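Local structure of shikimate dehydrogenase (NADP(+)) (Thermus thermophilus, 2EV9) at residues I113-P118 against A138-W143; L120-G125 against R173-A178; A188-A193 against T212-E217. The protein catalyses the reversible NADPH-linked reduction of 3-dehydroshikimate to shikimate, a step in the chorismate pathway that leads to the aromatic amino acids. All blocks are in the same frame, centred on the assembly; numbering follows the deposited sequence.

Contact 1 (I113-P118 against A138-W143); sequences IPLKGP and AGLEVW
A single water oxygen takes weak hydrogen bonds from both backbones, from Gly-117 N at 3.2 Å and from Glu-141 N at 3.4 Å, and so bridges a place where the two segments make no direct hydrogen bond. Close by, Glu-141 O receives a CA-H...O contact from Pro-118 CA at 3.2 Å, with an angle of 140° at the hydrogen. Gly-117 has no room for any side chain: a CB would collide with Glu-141 O and press on Leu-140 CB. The peptide bond that follows is cis, and beyond it the ring of Pro-118 lies alongside two side chains. Its CB sits over one face of the Trp-143 indole, 3.6 Å from the centroid of the six-membered ring, in a CH-pi contact only 15° off the ring normal. Glu-141, its CG turned opposite the backbone N (chi1 164°), runs extended beside the same proline, and its OE2 accepts a weak bond from Trp-143 NE1 at 3.5 Å. Were Trp-143 replaced by an alanine, Pro-118 CB would probably lose the aromatic face under it, and Glu-141 OE2 its weak N-H partner. Farther back the side chains that meet are apolar. Leu-115 divides its contacts, CB meeting Leu-140 CD1 at 3.5 Å and CD1 meeting Ala-138 CB at 3.7 Å, while Leu-105 of helix 100-110 touches both Leu-115 and Ala-138. Gly-139, with positive phi, closes helix 126-137 in a Schellman motif and turns the chain towards strand 142-145. The loop leading into strand 119-122 thus packs on the turn between the helix and second strand of a beta-alpha-beta unit, the opening unit of the Rossmann-type NADP-binding fold.

Contact 2 (L120-G125 against R173-A178); sequences LVLGAG and RLLVNA
Leu-120 and Leu-175 are brought together by unlike torsions: in Leu-120, CG stands anti to the backbone N (chi1 170°), whereas Leu-175 adopts an unusual, poorly staggered chi1 of -98° that swings its CD2 across to Leu-120 CD2, 3.6 Å away. Side by side, the two leucines share one face of the sheet with Leu-122 and Asn-177. On the other face Val-121 and Val-176 both pack on Val-131 of helix 126-137, and Val-121 CG1 also reaches Ala-178 CB at 3.8 Å. The strands run parallel, their axes 4.8 Å apart. Leu-120 and Leu-122 supply the bonding groups of the first strand, and Val-176 stands between them, giving its N-H to Leu-120 O at 2.8 Å and accepting from Leu-122 N at its own O, also at 2.8 Å. Further bonds, Leu-120 N to Leu-174 O and Ala-178 N to Leu-122 O, are modelled rather short; the last is the most bent. Asn-177 directs its amide elsewhere, ND2 to Asp-204 and OD1 to Thr-179. At Gly-123 a CB would strike both Ala-178 O and the preceding carbonyl. Here the first strand gives way to the glycine-rich turn, whose Gly-123, Ala-124 and Gly-125 bind NADP(+), beside the neighbouring fourth strand, the classic central pairing of a Rossmann fold.

Contact 3 (A188-A193 against T212-E217); sequences ASPLPA and TRFLRE
Arg-213, just after Thr-212, whose OG1 caps the helix by accepting from Leu-215 N at 3.3 Å and also bonds to Asp-204, sets its CB 3.5 Å from Ala-188 O and runs past Ser-189 CB, while its NH1 is bonded to Ser-187 O. Next comes Phe-214, whose backbone N, in the first turn, gives its hydrogen to a water at 2.8 Å; that water in turn donates to Ala-188 O at 2.7 Å, tying loop to helix. CG of Phe-214 is anti to the backbone N (chi1 179°), which places the ring beside Ser-189 and Leu-191. There Ser-189 OG lies in the ring plane at its edge, 3.9 Å from Phe-214 CD1, and Leu-191 CD2 also meets the edge, 4.4 Å from Phe-214 CE1. One turn later Glu-217 bends at chi2 and brings its side chain against Ala-193, though the spacing modelled there is doubtful. Its carboxylate has a long, weak ion pair with Lys-221. Helix 213-220 and this loop lie side by side on the parallel sheet, where Phe-214 packs on Leu-175 and Asn-177 of strand 174-177 and on Ala-202 and Asp-204 of strand 201-204, and Leu-191 on Leu-175.

Burial and bonding change together across these contacts. Contact 2 is the buried centre, a parallel strand pair joined by direct backbone hydrogen bonds. Contacts 1 and 3 are partly buried, lack direct hydrogen bonds between their segments, and each use a water to join backbone groups. Contact 1 shares the sheet with contact 2: Trp-143 O lies 3.1 Å from Val-121 N, a probable hydrogen bond between adjacent strands. Contact 3 instead covers the face of that sheet that carries Leu-175 and Asn-177, with Leu-191 CD2 3.6 Å from Leu-175 CD1. Contacts 1 and 3, their centres 21 Å apart, do not touch; contact 2 lies between, its centre about 11 Å from the first and 12 Å from the other.

Contact 1 (I113-P118 against A138-W143)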
ATOM      1  N   ILE B 113      13.869   0.355  26.665  1.00 54.19           N
ATOM      2  CA  ILE B 113      13.025   1.125  27.573  1.00 55.51           C
ATOM      3  C   ILE B 113      11.694   0.399  27.740  1.00 58.69           C
ATOM      4  O   ILE B 113      10.866   0.378  26.829  1.00 59.84           O
ATOM      5  CB  ILE B 113      12.747   2.554  27.039  1.00 60.48           C
ATOM      6  CG1 ILE B 113      14.003   3.424  27.154  1.00 62.25           C
ATOM      7  CG2 ILE B 113      11.607   3.193  27.823  1.00 59.05           C
ATOM      8  CD1 ILE B 113      15.120   3.048  26.207  1.00 65.00           C
ATOM      9  N   PRO B 114      11.470  -0.213  28.913  1.00 60.12           N
ATOM     10  CA  PRO B 114      10.230  -0.941  29.179  1.00 58.91           C
ATOM     11  C   PRO B 114       8.993  -0.063  29.082  1.00 59.14           C
ATOM     12  O   PRO B 114       9.020   1.110  29.455  1.00 55.77           O
ATOM     13  CB  PRO B 114      10.444  -1.473  30.594  1.00 65.17           C
ATOM     14  CG  PRO B 114      11.928  -1.650  30.664  1.00 67.22           C
ATOM     15  CD  PRO B 114      12.409  -0.369  30.035  1.00 63.68           C
ATOM     16  N   LEU B 115       7.908  -0.630  28.570  1.00 55.18           N
ATOM     17  CA  LEU B 115       6.677   0.128  28.462  1.00 60.66           C
ATOM     18  C   LEU B 115       5.893  -0.009  29.759  1.00 63.97           C
ATOM     19  O   LEU B 115       4.706  -0.336  29.761  1.00 64.14           O
ATOM     20  CB  LEU B 115       5.852  -0.344  27.268  1.00 58.48           C
ATOM     21  CG  LEU B 115       6.450  -0.034  25.893  1.00 64.91           C
ATOM     22  CD1 LEU B 115       5.419  -0.372  24.825  1.00 66.96           C
ATOM     23  CD2 LEU B 115       6.845   1.436  25.791  1.00 66.84           C
ATOM     24  N   LYS B 116       6.585   0.237  30.867  1.00 64.64           N
ATOM     25  CA  LYS B 116       5.978   0.168  32.187  1.00 62.59           C
ATOM     26  C   LYS B 116       5.552   1.571  32.615  1.00 58.95           C
ATOM     27  O   LYS B 116       6.372   2.489  32.688  1.00 56.54           O
ATOM     28  CB  LYS B 116       6.968  -0.421  33.197  1.00 64.78           C
ATOM     29  CG  LYS B 116       7.258  -1.908  32.994  1.00 73.67           C
ATOM     30  CD  LYS B 116       8.141  -2.458  34.111  1.00 75.28           C
ATOM     31  CE  LYS B 116       8.306  -3.973  34.028  1.00 75.57           C
ATOM     32  NZ  LYS B 116       8.962  -4.419  32.763  1.00 75.22           N
ATOM     33  N   GLY B 117       4.256   1.728  32.877  1.00 55.56           N
ATOM     34  CA  GLY B 117       3.722   3.012  33.287  1.00 50.91           C
ATOM     35  C   GLY B 117       3.641   3.146  34.796  1.00 50.27           C
ATOM     36  O   GLY B 117       4.166   2.298  35.518  1.00 53.86           O
ATOM     37  N   PRO B 118       2.979   4.195  35.310  1.00 47.00           N
ATOM     38  CA  PRO B 118       2.316   5.236  34.525  1.00 46.57           C
ATOM     39  C   PRO B 118       3.317   6.023  33.689  1.00 46.21           C
ATOM     40  O   PRO B 118       4.430   6.321  34.134  1.00 37.53           O
ATOM     41  CB  PRO B 118       1.654   6.109  35.595  1.00 43.11           C
ATOM     42  CG  PRO B 118       1.544   5.194  36.793  1.00 47.28           C
ATOM     43  CD  PRO B 118       2.867   4.499  36.745  1.00 47.89           C
ATOM     44  N   ALA B 138      -0.553   0.471  23.809  1.00 53.84           N
ATOM     45  CA  ALA B 138       0.552  -0.399  24.198  1.00 50.16           C
ATOM     46  C   ALA B 138       0.267  -1.152  25.501  1.00 51.79           C
ATOM     47  O   ALA B 138       0.916  -2.156  25.801  1.00 53.23           O
ATOM     48  CB  ALA B 138       1.833   0.414  24.334  1.00 54.15           C
ATOM     49  N   GLY B 139      -0.698  -0.663  26.276  1.00 43.58           N
ATOM     50  CA  GLY B 139      -1.046  -1.321  27.524  1.00 48.55           C
ATOM     51  C   GLY B 139      -0.512  -0.655  28.781  1.00 49.85           C
ATOM     52  O   GLY B 139      -0.248  -1.329  29.778  1.00 48.54           O
ATOM     53  N   LEU B 140      -0.359   0.666  28.745  1.00 53.32           N
ATOM     54  CA  LEU B 140       0.149   1.413  29.895  1.00 51.77           C
ATOM     55  C   LEU B 140      -0.832   2.468  30.380  1.00 46.70           C
ATOM     56  O   LEU B 140      -1.632   2.984  29.599  1.00 43.17           O
ATOM     57  CB  LEU B 140       1.454   2.135  29.541  1.00 50.95           C
ATOM     58  CG  LEU B 140       2.723   1.368  29.180  1.00 55.01           C
ATOM     59  CD1 LEU B 140       2.498   0.552  27.912  1.00 61.04           C
ATOM     60  CD2 LEU B 140       3.866   2.365  28.983  1.00 42.80           C
ATOM     61  N   GLU B 141      -0.760   2.785  31.674  1.00 46.98           N
ATOM     62  CA  GLU B 141      -1.590   3.835  32.260  1.00 44.91           C
ATOM     63  C   GLU B 141      -0.863   5.111  31.840  1.00 47.30           C
ATOM     64  O   GLU B 141       0.342   5.230  32.066  1.00 42.23           O
ATOM     65  CB  GLU B 141      -1.611   3.726  33.786  1.00 45.56           C
ATOM     66  CG  GLU B 141      -2.126   4.978  34.486  1.00 46.19           C
ATOM     67  CD  GLU B 141      -2.113   4.851  35.998  1.00 43.87           C
ATOM     68  OE1 GLU B 141      -1.233   4.143  36.530  1.00 50.60           O
ATOM     69  OE2 GLU B 141      -2.972   5.471  36.659  1.00 37.89           O
ATOM     70  N   VAL B 142      -1.585   6.055  31.240  1.00 40.71           N
ATOM     71  CA  VAL B 142      -0.972   7.281  30.736  1.00 44.12           C
ATOM     72  C   VAL B 142      -1.564   8.604  31.204  1.00 44.69           C
ATOM     73  O   VAL B 142      -2.775   8.819  31.122  1.00 47.50           O
ATOM     74  CB  VAL B 142      -1.004   7.295  29.188  1.00 46.16           C
ATOM     75  CG1 VAL B 142      -0.322   8.550  28.659  1.00 46.53           C
ATOM     76  CG2 VAL B 142      -0.343   6.040  28.642  1.00 44.49           C
ATOM     77  N   TRP B 143      -0.690   9.498  31.671  1.00 44.62           N
ATOM     78  CA  TRP B 143      -1.091  10.830  32.120  1.00 42.28           C
ATOM     79  C   TRP B 143      -0.536  11.843  31.122  1.00 42.15           C
ATOM     80  O   TRP B 143       0.455  11.578  30.441  1.00 39.73           O
ATOM     81  CB  TRP B 143      -0.519  11.161  33.507  1.00 43.72           C
ATOM     82  CG  TRP B 143      -0.810  10.161  34.583  1.00 53.82           C
ATOM     83  CD1 TRP B 143      -1.947   9.417  34.733  1.00 57.31           C
ATOM     84  CD2 TRP B 143       0.036   9.830  35.692  1.00 52.85           C
ATOM     85  NE1 TRP B 143      -1.859   8.643  35.867  1.00 58.34           N
ATOM     86  CE2 TRP B 143      -0.654   8.877  36.476  1.00 54.32           C
ATOM     87  CE3 TRP B 143       1.310  10.250  36.104  1.00 50.36           C
ATOM     88  CZ2 TRP B 143      -0.111   8.334  37.646  1.00 51.81           C
ATOM     89  CZ3 TRP B 143       1.849   9.708  37.269  1.00 48.73           C
ATOM     90  CH2 TRP B 143       1.137   8.762  38.025  1.00 48.36           C
TER
HETATM   91  O   HOH W   1       1.306   0.941  33.657  1.00 39.61           O

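Contact 2 (L120-G125 against R173-A178)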
ATOM      1  N   LEU B 120       4.091   9.503  31.585  1.00 36.22           N
ATOM      2  CA  LEU B 120       3.675  10.896  31.545  1.00 32.45           C
ATOM      3  C   LEU B 120       4.236  11.600  30.309  1.00 34.50           C
ATOM      4  O   LEU B 120       5.448  11.623  30.091  1.00 35.48           O
ATOM      5  CB  LEU B 120       4.139  11.634  32.809  1.00 34.64           C
ATOM      6  CG  LEU B 120       3.976  13.156  32.799  1.00 28.28           C
ATOM      7  CD1 LEU B 120       2.520  13.542  32.547  1.00 35.42           C
ATOM      8  CD2 LEU B 120       4.465  13.729  34.126  1.00 31.96           C
ATOM      9  N   VAL B 121       3.341  12.167  29.507  1.00 31.41           N
ATOM     10  CA  VAL B 121       3.723  12.885  28.300  1.00 36.31           C
ATOM     11  C   VAL B 121       3.598  14.389  28.513  1.00 37.59           C
ATOM     12  O   VAL B 121       2.506  14.910  28.743  1.00 41.41           O
ATOM     13  CB  VAL B 121       2.838  12.478  27.098  1.00 38.29           C
ATOM     14  CG1 VAL B 121       3.221  13.290  25.866  1.00 35.43           C
ATOM     15  CG2 VAL B 121       2.986  10.993  26.827  1.00 37.81           C
ATOM     16  N   LEU B 122       4.730  15.083  28.437  1.00 39.88           N
ATOM     17  CA  LEU B 122       4.758  16.528  28.613  1.00 37.99           C
ATOM     18  C   LEU B 122       4.483  17.174  27.263  1.00 37.95           C
ATOM     19  O   LEU B 122       5.294  17.071  26.351  1.00 34.86           O
ATOM     20  CB  LEU B 122       6.131  16.971  29.144  1.00 34.10           C
ATOM     21  CG  LEU B 122       6.606  16.304  30.441  1.00 37.70           C
ATOM     22  CD1 LEU B 122       7.984  16.830  30.843  1.00 32.58           C
ATOM     23  CD2 LEU B 122       5.590  16.572  31.545  1.00 42.11           C
ATOM     24  N   GLY B 123       3.336  17.838  27.143  1.00 36.00           N
ATOM     25  CA  GLY B 123       2.975  18.477  25.894  1.00 33.63           C
ATOM     26  C   GLY B 123       1.713  17.874  25.310  1.00 40.01           C
ATOM     27  O   GLY B 123       1.650  16.668  25.058  1.00 35.31           O
ATOM     28  N   ALA B 124       0.705  18.715  25.103  1.00 45.94           N
ATOM     29  CA  ALA B 124      -0.566  18.267  24.547  1.00 50.25           C
ATOM     30  C   ALA B 124      -0.691  18.702  23.090  1.00 51.83           C
ATOM     31  O   ALA B 124      -1.796  18.840  22.562  1.00 51.60           O
ATOM     32  CB  ALA B 124      -1.727  18.832  25.367  1.00 47.28           C
ATOM     33  N   GLY B 125       0.452  18.919  22.447  1.00 50.82           N
ATOM     34  CA  GLY B 125       0.456  19.330  21.056  1.00 47.12           C
ATOM     35  C   GLY B 125       0.421  18.157  20.097  1.00 46.98           C
ATOM     36  O   GLY B 125       0.184  17.019  20.503  1.00 45.30           O
ATOM     37  N   ARG B 173       6.737   6.451  35.622  1.00 39.11           N
ATOM     38  CA  ARG B 173       7.843   5.539  35.371  1.00 40.14           C
ATOM     39  C   ARG B 173       8.366   5.767  33.963  1.00 32.42           C
ATOM     40  O   ARG B 173       9.459   5.330  33.615  1.00 37.32           O
ATOM     41  CB  ARG B 173       7.391   4.088  35.564  1.00 44.95           C
ATOM     42  CG  ARG B 173       7.107   3.746  37.024  1.00 60.32           C
ATOM     43  CD  ARG B 173       8.392   3.760  37.864  1.00 67.98           C
ATOM     44  NE  ARG B 173       8.134   4.068  39.271  1.00 74.44           N
ATOM     45  CZ  ARG B 173       8.220   5.286  39.802  1.00 76.63           C
ATOM     46  NH1 ARG B 173       8.564   6.321  39.050  1.00 77.60           N
ATOM     47  NH2 ARG B 173       7.961   5.471  41.090  1.00 78.04           N
ATOM     48  N   LEU B 174       7.569   6.459  33.159  1.00 34.10           N
ATOM     49  CA  LEU B 174       7.952   6.792  31.794  1.00 34.89           C
ATOM     50  C   LEU B 174       7.633   8.262  31.577  1.00 34.82           C
ATOM     51  O   LEU B 174       6.484   8.692  31.709  1.00 33.86           O
ATOM     52  CB  LEU B 174       7.187   5.945  30.768  1.00 32.90           C
ATOM     53  CG  LEU B 174       7.495   6.278  29.298  1.00 36.39           C
ATOM     54  CD1 LEU B 174       9.004   6.167  29.044  1.00 27.52           C
ATOM     55  CD2 LEU B 174       6.726   5.335  28.376  1.00 33.51           C
ATOM     56  N   LEU B 175       8.668   9.031  31.271  1.00 31.75           N
ATOM     57  CA  LEU B 175       8.516  10.454  31.029  1.00 34.76           C
ATOM     58  C   LEU B 175       8.880  10.756  29.584  1.00 33.73           C
ATOM     59  O   LEU B 175       9.929  10.329  29.097  1.00 32.68           O
ATOM     60  CB  LEU B 175       9.423  11.247  31.963  1.00 36.73           C
ATOM     61  CG  LEU B 175       8.763  11.806  33.225  1.00 47.68           C
ATOM     62  CD1 LEU B 175       9.823  12.455  34.102  1.00 49.52           C
ATOM     63  CD2 LEU B 175       7.691  12.820  32.824  1.00 49.58           C
ATOM     64  N   VAL B 176       8.010  11.494  28.909  1.00 30.20           N
ATOM     65  CA  VAL B 176       8.239  11.845  27.514  1.00 33.91           C
ATOM     66  C   VAL B 176       8.119  13.335  27.275  1.00 33.79           C
ATOM     67  O   VAL B 176       7.058  13.917  27.491  1.00 33.96           O
ATOM     68  CB  VAL B 176       7.222  11.149  26.582  1.00 35.73           C
ATOM     69  CG1 VAL B 176       7.466  11.574  25.144  1.00 34.62           C
ATOM     70  CG2 VAL B 176       7.332   9.645  26.720  1.00 32.28           C
ATOM     71  N   ASN B 177       9.198  13.961  26.818  1.00 30.18           N
ATOM     72  CA  ASN B 177       9.126  15.383  26.534  1.00 34.85           C
ATOM     73  C   ASN B 177       8.576  15.588  25.131  1.00 36.49           C
ATOM     74  O   ASN B 177       9.252  15.310  24.140  1.00 35.35           O
ATOM     75  CB  ASN B 177      10.493  16.059  26.637  1.00 29.39           C
ATOM     76  CG  ASN B 177      10.441  17.508  26.193  1.00 35.13           C
ATOM     77  OD1 ASN B 177       9.565  18.263  26.620  1.00 35.46           O
ATOM     78  ND2 ASN B 177      11.367  17.902  25.328  1.00 35.64           N
ATOM     79  N   ALA B 178       7.338  16.063  25.053  1.00 36.52           N
ATOM     80  CA  ALA B 178       6.699  16.306  23.771  1.00 38.66           C
ATOM     81  C   ALA B 178       6.558  17.805  23.534  1.00 37.57           C
ATOM     82  O   ALA B 178       5.785  18.238  22.682  1.00 39.97           O
ATOM     83  CB  ALA B 178       5.330  15.626  23.728  1.00 36.10           C
TER

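Contact 3 (A188-A193 against T212-E217)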
ATOM      1  N   ALA B 188      17.582  24.903  29.038  1.00 39.82           N
ATOM      2  CA  ALA B 188      16.158  24.726  29.305  1.00 41.26           C
ATOM      3  C   ALA B 188      15.638  23.287  29.342  1.00 41.49           C
ATOM      4  O   ALA B 188      16.074  22.426  28.575  1.00 38.43           O
ATOM      5  CB  ALA B 188      15.343  25.543  28.295  1.00 33.48           C
ATOM      6  N   SER B 189      14.685  23.064  30.245  1.00 34.75           N
ATOM      7  CA  SER B 189      14.028  21.774  30.448  1.00 40.79           C
ATOM      8  C   SER B 189      12.624  22.075  30.963  1.00 40.25           C
ATOM      9  O   SER B 189      12.449  22.911  31.845  1.00 38.43           O
ATOM     10  CB  SER B 189      14.778  20.942  31.490  1.00 40.04           C
ATOM     11  OG  SER B 189      14.096  19.728  31.757  1.00 40.53           O
ATOM     12  N   PRO B 190      11.607  21.397  30.420  1.00 41.44           N
ATOM     13  CA  PRO B 190      10.234  21.642  30.865  1.00 40.88           C
ATOM     14  C   PRO B 190       9.941  21.124  32.278  1.00 42.49           C
ATOM     15  O   PRO B 190       8.923  21.479  32.878  1.00 41.81           O
ATOM     16  CB  PRO B 190       9.408  20.922  29.808  1.00 41.40           C
ATOM     17  CG  PRO B 190      10.256  19.719  29.510  1.00 38.49           C
ATOM     18  CD  PRO B 190      11.652  20.316  29.416  1.00 43.21           C
ATOM     19  N   LEU B 191      10.843  20.305  32.813  1.00 39.80           N
ATOM     20  CA  LEU B 191      10.633  19.717  34.131  1.00 41.29           C
ATOM     21  C   LEU B 191      11.731  19.960  35.163  1.00 42.45           C
ATOM     22  O   LEU B 191      12.872  19.537  34.980  1.00 45.11           O
ATOM     23  CB  LEU B 191      10.431  18.204  33.984  1.00 39.97           C
ATOM     24  CG  LEU B 191      10.075  17.419  35.248  1.00 39.31           C
ATOM     25  CD1 LEU B 191       8.631  17.704  35.631  1.00 35.66           C
ATOM     26  CD2 LEU B 191      10.270  15.929  35.004  1.00 42.85           C
ATOM     27  N   PRO B 192      11.395  20.639  36.271  1.00 44.27           N
ATOM     28  CA  PRO B 192      12.374  20.911  37.326  1.00 43.34           C
ATOM     29  C   PRO B 192      12.929  19.585  37.847  1.00 44.47           C
ATOM     30  O   PRO B 192      12.173  18.647  38.097  1.00 44.15           O
ATOM     31  CB  PRO B 192      11.544  21.644  38.373  1.00 43.01           C
ATOM     32  CG  PRO B 192      10.587  22.418  37.533  1.00 46.20           C
ATOM     33  CD  PRO B 192      10.147  21.380  36.521  1.00 43.18           C
ATOM     34  N   ALA B 193      14.247  19.512  38.007  1.00 43.38           N
ATOM     35  CA  ALA B 193      14.905  18.295  38.469  1.00 41.33           C
ATOM     36  C   ALA B 193      14.283  17.691  39.723  1.00 42.54           C
ATOM     37  O   ALA B 193      14.257  16.474  39.885  1.00 43.66           O
ATOM     38  CB  ALA B 193      16.382  18.568  38.709  1.00 43.33           C
ATOM     39  N   THR B 212      19.730  16.752  25.597  1.00 28.49           N
ATOM     40  CA  THR B 212      19.040  17.906  26.156  1.00 25.26           C
ATOM     41  C   THR B 212      19.213  17.976  27.661  1.00 27.18           C
ATOM     42  O   THR B 212      19.643  17.000  28.288  1.00 34.12           O
ATOM     43  CB  THR B 212      17.550  17.817  25.842  1.00 30.42           C
ATOM     44  OG1 THR B 212      17.050  16.575  26.350  1.00 28.12           O
ATOM     45  CG2 THR B 212      17.320  17.859  24.338  1.00 29.68           C
ATOM     46  N   ARG B 213      18.889  19.127  28.251  1.00 32.26           N
ATOM     47  CA  ARG B 213      19.023  19.245  29.694  1.00 32.92           C
ATOM     48  C   ARG B 213      18.100  18.212  30.337  1.00 31.61           C
ATOM     49  O   ARG B 213      18.442  17.591  31.352  1.00 32.47           O
ATOM     50  CB  ARG B 213      18.652  20.640  30.192  1.00 34.47           C
ATOM     51  CG  ARG B 213      18.918  20.757  31.677  1.00 42.55           C
ATOM     52  CD  ARG B 213      18.720  22.177  32.231  1.00 58.11           C
ATOM     53  NE  ARG B 213      19.639  22.388  33.361  1.00 69.80           N
ATOM     54  CZ  ARG B 213      19.624  23.439  34.172  1.00 73.79           C
ATOM     55  NH1 ARG B 213      18.729  24.402  33.978  1.00 77.75           N
ATOM     56  NH2 ARG B 213      20.473  23.499  35.194  1.00 80.77           N
ATOM     57  N   PHE B 214      16.935  18.031  29.719  1.00 33.88           N
ATOM     58  CA  PHE B 214      15.935  17.068  30.181  1.00 33.28           C
ATOM     59  C   PHE B 214      16.572  15.698  30.361  1.00 30.70           C
ATOM     60  O   PHE B 214      16.491  15.104  31.433  1.00 37.83           O
ATOM     61  CB  PHE B 214      14.799  16.965  29.157  1.00 30.09           C
ATOM     62  CG  PHE B 214      13.725  15.972  29.526  1.00 37.06           C
ATOM     63  CD1 PHE B 214      12.862  16.219  30.594  1.00 34.93           C
ATOM     64  CD2 PHE B 214      13.569  14.796  28.795  1.00 36.51           C
ATOM     65  CE1 PHE B 214      11.855  15.307  30.929  1.00 38.76           C
ATOM     66  CE2 PHE B 214      12.565  13.874  29.120  1.00 37.29           C
ATOM     67  CZ  PHE B 214      11.708  14.131  30.188  1.00 36.11           C
ATOM     68  N   LEU B 215      17.208  15.202  29.303  1.00 33.11           N
ATOM     69  CA  LEU B 215      17.854  13.892  29.353  1.00 32.99           C
ATOM     70  C   LEU B 215      19.030  13.858  30.322  1.00 33.60           C
ATOM     71  O   LEU B 215      19.191  12.900  31.082  1.00 38.27           O
ATOM     72  CB  LEU B 215      18.308  13.472  27.949  1.00 29.71           C
ATOM     73  CG  LEU B 215      17.162  13.111  26.995  1.00 32.63           C
ATOM     74  CD1 LEU B 215      17.728  12.739  25.624  1.00 30.72           C
ATOM     75  CD2 LEU B 215      16.363  11.943  27.575  1.00 27.76           C
ATOM     76  N   ARG B 216      19.855  14.900  30.300  1.00 36.65           N
ATOM     77  CA  ARG B 216      20.994  14.956  31.210  1.00 35.91           C
ATOM     78  C   ARG B 216      20.500  14.842  32.650  1.00 31.27           C
ATOM     79  O   ARG B 216      21.007  14.036  33.432  1.00 32.49           O
ATOM     80  CB  ARG B 216      21.764  16.264  31.017  1.00 40.68           C
ATOM     81  CG  ARG B 216      22.557  16.328  29.721  1.00 41.41           C
ATOM     82  CD  ARG B 216      22.973  17.755  29.388  1.00 45.80           C
ATOM     83  NE  ARG B 216      23.787  17.819  28.175  1.00 50.34           N
ATOM     84  CZ  ARG B 216      25.079  17.510  28.122  1.00 55.65           C
ATOM     85  NH1 ARG B 216      25.714  17.119  29.219  1.00 61.49           N
ATOM     86  NH2 ARG B 216      25.732  17.580  26.971  1.00 57.92           N
ATOM     87  N   GLU B 217      19.504  15.647  33.002  1.00 28.60           N
ATOM     88  CA  GLU B 217      18.972  15.595  34.356  1.00 35.20           C
ATOM     89  C   GLU B 217      18.396  14.213  34.652  1.00 34.51           C
ATOM     90  O   GLU B 217      18.637  13.649  35.718  1.00 35.32           O
ATOM     91  CB  GLU B 217      17.888  16.659  34.548  1.00 41.98           C
ATOM     92  CG  GLU B 217      17.324  16.688  35.960  1.00 56.54           C
ATOM     93  CD  GLU B 217      18.408  16.843  37.020  1.00 62.33           C
ATOM     94  OE1 GLU B 217      19.136  17.856  36.979  1.00 69.81           O
ATOM     95  OE2 GLU B 217      18.531  15.953  37.893  1.00 59.53           O
TER
HETATM   96  O   HOH W   2      15.616  19.837  27.971  1.00 34.82           O